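Local coordinates for protein phytanoyl-CoA dioxygenase (PDB 6ZYL) that hydroxylates the beta position of a residue in the peptide thioholgamide, probably as a non-heme iron and 2-oxoglutarate-dependent oxygenase, at residues F76-L81 against E247-L252. Residues are numbered along the deposited sequence; the frame is centred on the assembly and turned at random.
Sequences FPKIHL and EDSALL
The ammonium of Lys78 is gripped by several oxygens. Across the contact it gives a weak hydrogen bond to a backbone carbonyl of strand 249-254, Lys78 NZ to Ser249 O at 3.2 Å, and a second weak one to a water. That water donates to Ser249 OG, 2.6 Å from the water oxygen, and so bridges Lys78 NZ and Ser249 OG, 4.0 Å apart. The lysine's stronger anchors are a salt bridge to Glu264, which also bonds Ser249 OG, and the carbonyl of Trp110. The chain bends at chi2 (-78°), then runs extended to carry the amine across. Ser249 N donates to Asp248 OD1 at 2.8 Å, meeting it on the anti side, 33° out of the carboxylate plane, and the same carboxylate pairs with Arg286 and Arg289 of helix 273-295. Beside this buried polar cluster, Leu251 CD2 meets the edge of the His80 ring, 3.9 Å from His80 CD2, while Leu81 CG lies over the rim of one face. His80 ND1 is bonded to Thr112. The arrangement fastens the loop between helices 68-72 and 84-90 to the larger sheet of what is, as in PhyH relatives, probably a double-stranded beta-helix core.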
loop_
_atom_site.group_PDB
_atom_site.type_symbol
_atom_site.label_atom_id
_atom_site.label_comp_id
_atom_site.label_asym_id
_atom_site.label_seq_id
_atom_site.Cartn_x
_atom_site.Cartn_y
_atom_site.Cartn_z
ATOM N N PHE A 76 1.541 9.272 -2.844
ATOM C CA PHE A 76 0.368 8.840 -2.094
ATOM C C PHE A 76 -0.739 9.878 -2.267
ATOM O O PHE A 76 -0.442 11.030 -2.583
ATOM C CB PHE A 76 0.697 8.688 -0.611
ATOM C CG PHE A 76 0.792 10.000 0.112
ATOM C CD1 PHE A 76 1.953 10.749 0.048
ATOM C CD2 PHE A 76 -0.282 10.495 0.836
ATOM C CE1 PHE A 76 2.051 11.959 0.699
ATOM C CE2 PHE A 76 -0.191 11.710 1.490
ATOM C CZ PHE A 76 0.979 12.443 1.421
ATOM N N PRO A 77 -2.019 9.530 -2.070
ATOM C CA PRO A 77 -2.545 8.191 -1.804
ATOM C C PRO A 77 -3.354 7.619 -2.959
ATOM O O PRO A 77 -4.048 6.614 -2.781
ATOM C CB PRO A 77 -3.444 8.422 -0.588
ATOM C CG PRO A 77 -4.017 9.828 -0.844
ATOM C CD PRO A 77 -3.018 10.570 -1.751
ATOM N N LYS A 78 -3.273 8.254 -4.126
ATOM C CA LYS A 78 -4.126 7.896 -5.255
ATOM C C LYS A 78 -3.332 7.895 -6.558
ATOM O O LYS A 78 -3.774 8.412 -7.585
ATOM C CB LYS A 78 -5.312 8.856 -5.355
ATOM C CG LYS A 78 -6.160 8.960 -4.099
ATOM C CD LYS A 78 -7.090 7.763 -3.956
ATOM C CE LYS A 78 -7.928 7.869 -2.689
ATOM N NZ LYS A 78 -9.034 6.872 -2.657
ATOM N N ILE A 79 -2.142 7.295 -6.533
ATOM C CA ILE A 79 -1.324 7.244 -7.742
ATOM C C ILE A 79 -2.100 6.586 -8.876
ATOM O O ILE A 79 -2.040 7.026 -10.031
ATOM C CB ILE A 79 -0.003 6.503 -7.469
ATOM C CG1 ILE A 79 0.715 7.088 -6.254
ATOM C CG2 ILE A 79 0.905 6.566 -8.696
ATOM C CD1 ILE A 79 1.905 6.258 -5.788
ATOM N N HIS A 80 -2.854 5.533 -8.560
ATOM C CA HIS A 80 -3.558 4.755 -9.569
ATOM C C HIS A 80 -4.645 5.540 -10.290
ATOM O O HIS A 80 -5.164 5.052 -11.299
ATOM C CB HIS A 80 -4.177 3.515 -8.918
ATOM C CG HIS A 80 -5.092 3.826 -7.771
ATOM N ND1 HIS A 80 -4.635 4.315 -6.566
ATOM C CD2 HIS A 80 -6.435 3.714 -7.646
ATOM C CE1 HIS A 80 -5.657 4.495 -5.749
ATOM N NE2 HIS A 80 -6.762 4.136 -6.378
ATOM N N LEU A 81 -5.012 6.722 -9.804
ATOM C CA LEU A 81 -6.037 7.517 -10.466
ATOM C C LEU A 81 -5.473 8.428 -11.552
ATOM O O LEU A 81 -6.257 8.960 -12.350
ATOM C CB LEU A 81 -6.799 8.362 -9.441
ATOM C CG LEU A 81 -7.595 7.612 -8.370
ATOM C CD1 LEU A 81 -8.449 8.594 -7.559
ATOM C CD2 LEU A 81 -8.471 6.524 -8.967
ATOM N N GLU A 247 -16.597 11.530 4.618
ATOM C CA GLU A 247 -16.783 11.037 3.262
ATOM C C GLU A 247 -15.490 10.420 2.739
ATOM O O GLU A 247 -14.399 10.960 2.940
ATOM C CB GLU A 247 -17.236 12.197 2.377
ATOM C CG GLU A 247 -17.360 11.919 0.905
ATOM C CD GLU A 247 -17.619 13.198 0.123
ATOM O OE1 GLU A 247 -18.746 13.734 0.210
ATOM O OE2 GLU A 247 -16.690 13.676 -0.564
ATOM N N ASP A 248 -15.620 9.271 2.075
ATOM C CA ASP A 248 -14.475 8.531 1.564
ATOM C C ASP A 248 -14.802 7.994 0.178
ATOM O O ASP A 248 -15.968 7.892 -0.212
ATOM C CB ASP A 248 -14.086 7.376 2.501
ATOM C CG ASP A 248 -12.597 7.055 2.461
ATOM O OD1 ASP A 248 -11.890 7.567 1.568
ATOM O OD2 ASP A 248 -12.134 6.282 3.327
ATOM N N SER A 249 -13.753 7.647 -0.569
ATOM C CA SER A 249 -13.912 7.114 -1.914
ATOM C C SER A 249 -12.884 6.018 -2.162
ATOM O O SER A 249 -11.869 5.914 -1.469
ATOM C CB SER A 249 -13.785 8.218 -2.978
ATOM O OG SER A 249 -12.536 8.878 -2.900
ATOM N N ALA A 250 -13.171 5.191 -3.165
ATOM C CA ALA A 250 -12.337 4.046 -3.501
ATOM C C ALA A 250 -12.686 3.615 -4.918
ATOM O O ALA A 250 -13.686 4.053 -5.491
ATOM C CB ALA A 250 -12.534 2.899 -2.506
ATOM N N LEU A 251 -11.848 2.746 -5.478
ATOM C CA LEU A 251 -11.991 2.296 -6.858
ATOM C C LEU A 251 -12.456 0.846 -6.878
ATOM O O LEU A 251 -11.759 -0.042 -6.374
ATOM C CB LEU A 251 -10.678 2.443 -7.624
ATOM C CG LEU A 251 -10.721 2.008 -9.090
ATOM C CD1 LEU A 251 -11.671 2.893 -9.885
ATOM C CD2 LEU A 251 -9.328 2.023 -9.702
ATOM N N LEU A 252 -13.623 0.613 -7.470
ATOM C CA LEU A 252 -14.146 -0.739 -7.607
ATOM C C LEU A 252 -13.318 -1.517 -8.621
ATOM O O LEU A 252 -13.118 -1.065 -9.752
ATOM C CB LEU A 252 -15.607 -0.684 -8.044
ATOM C CG LEU A 252 -16.351 -1.994 -8.290
ATOM C CD1 LEU A 252 -16.541 -2.747 -6.994
ATOM C CD2 LEU A 252 -17.692 -1.695 -8.955
HETATM O O HOH W 1 -10.492 9.406 -1.359
#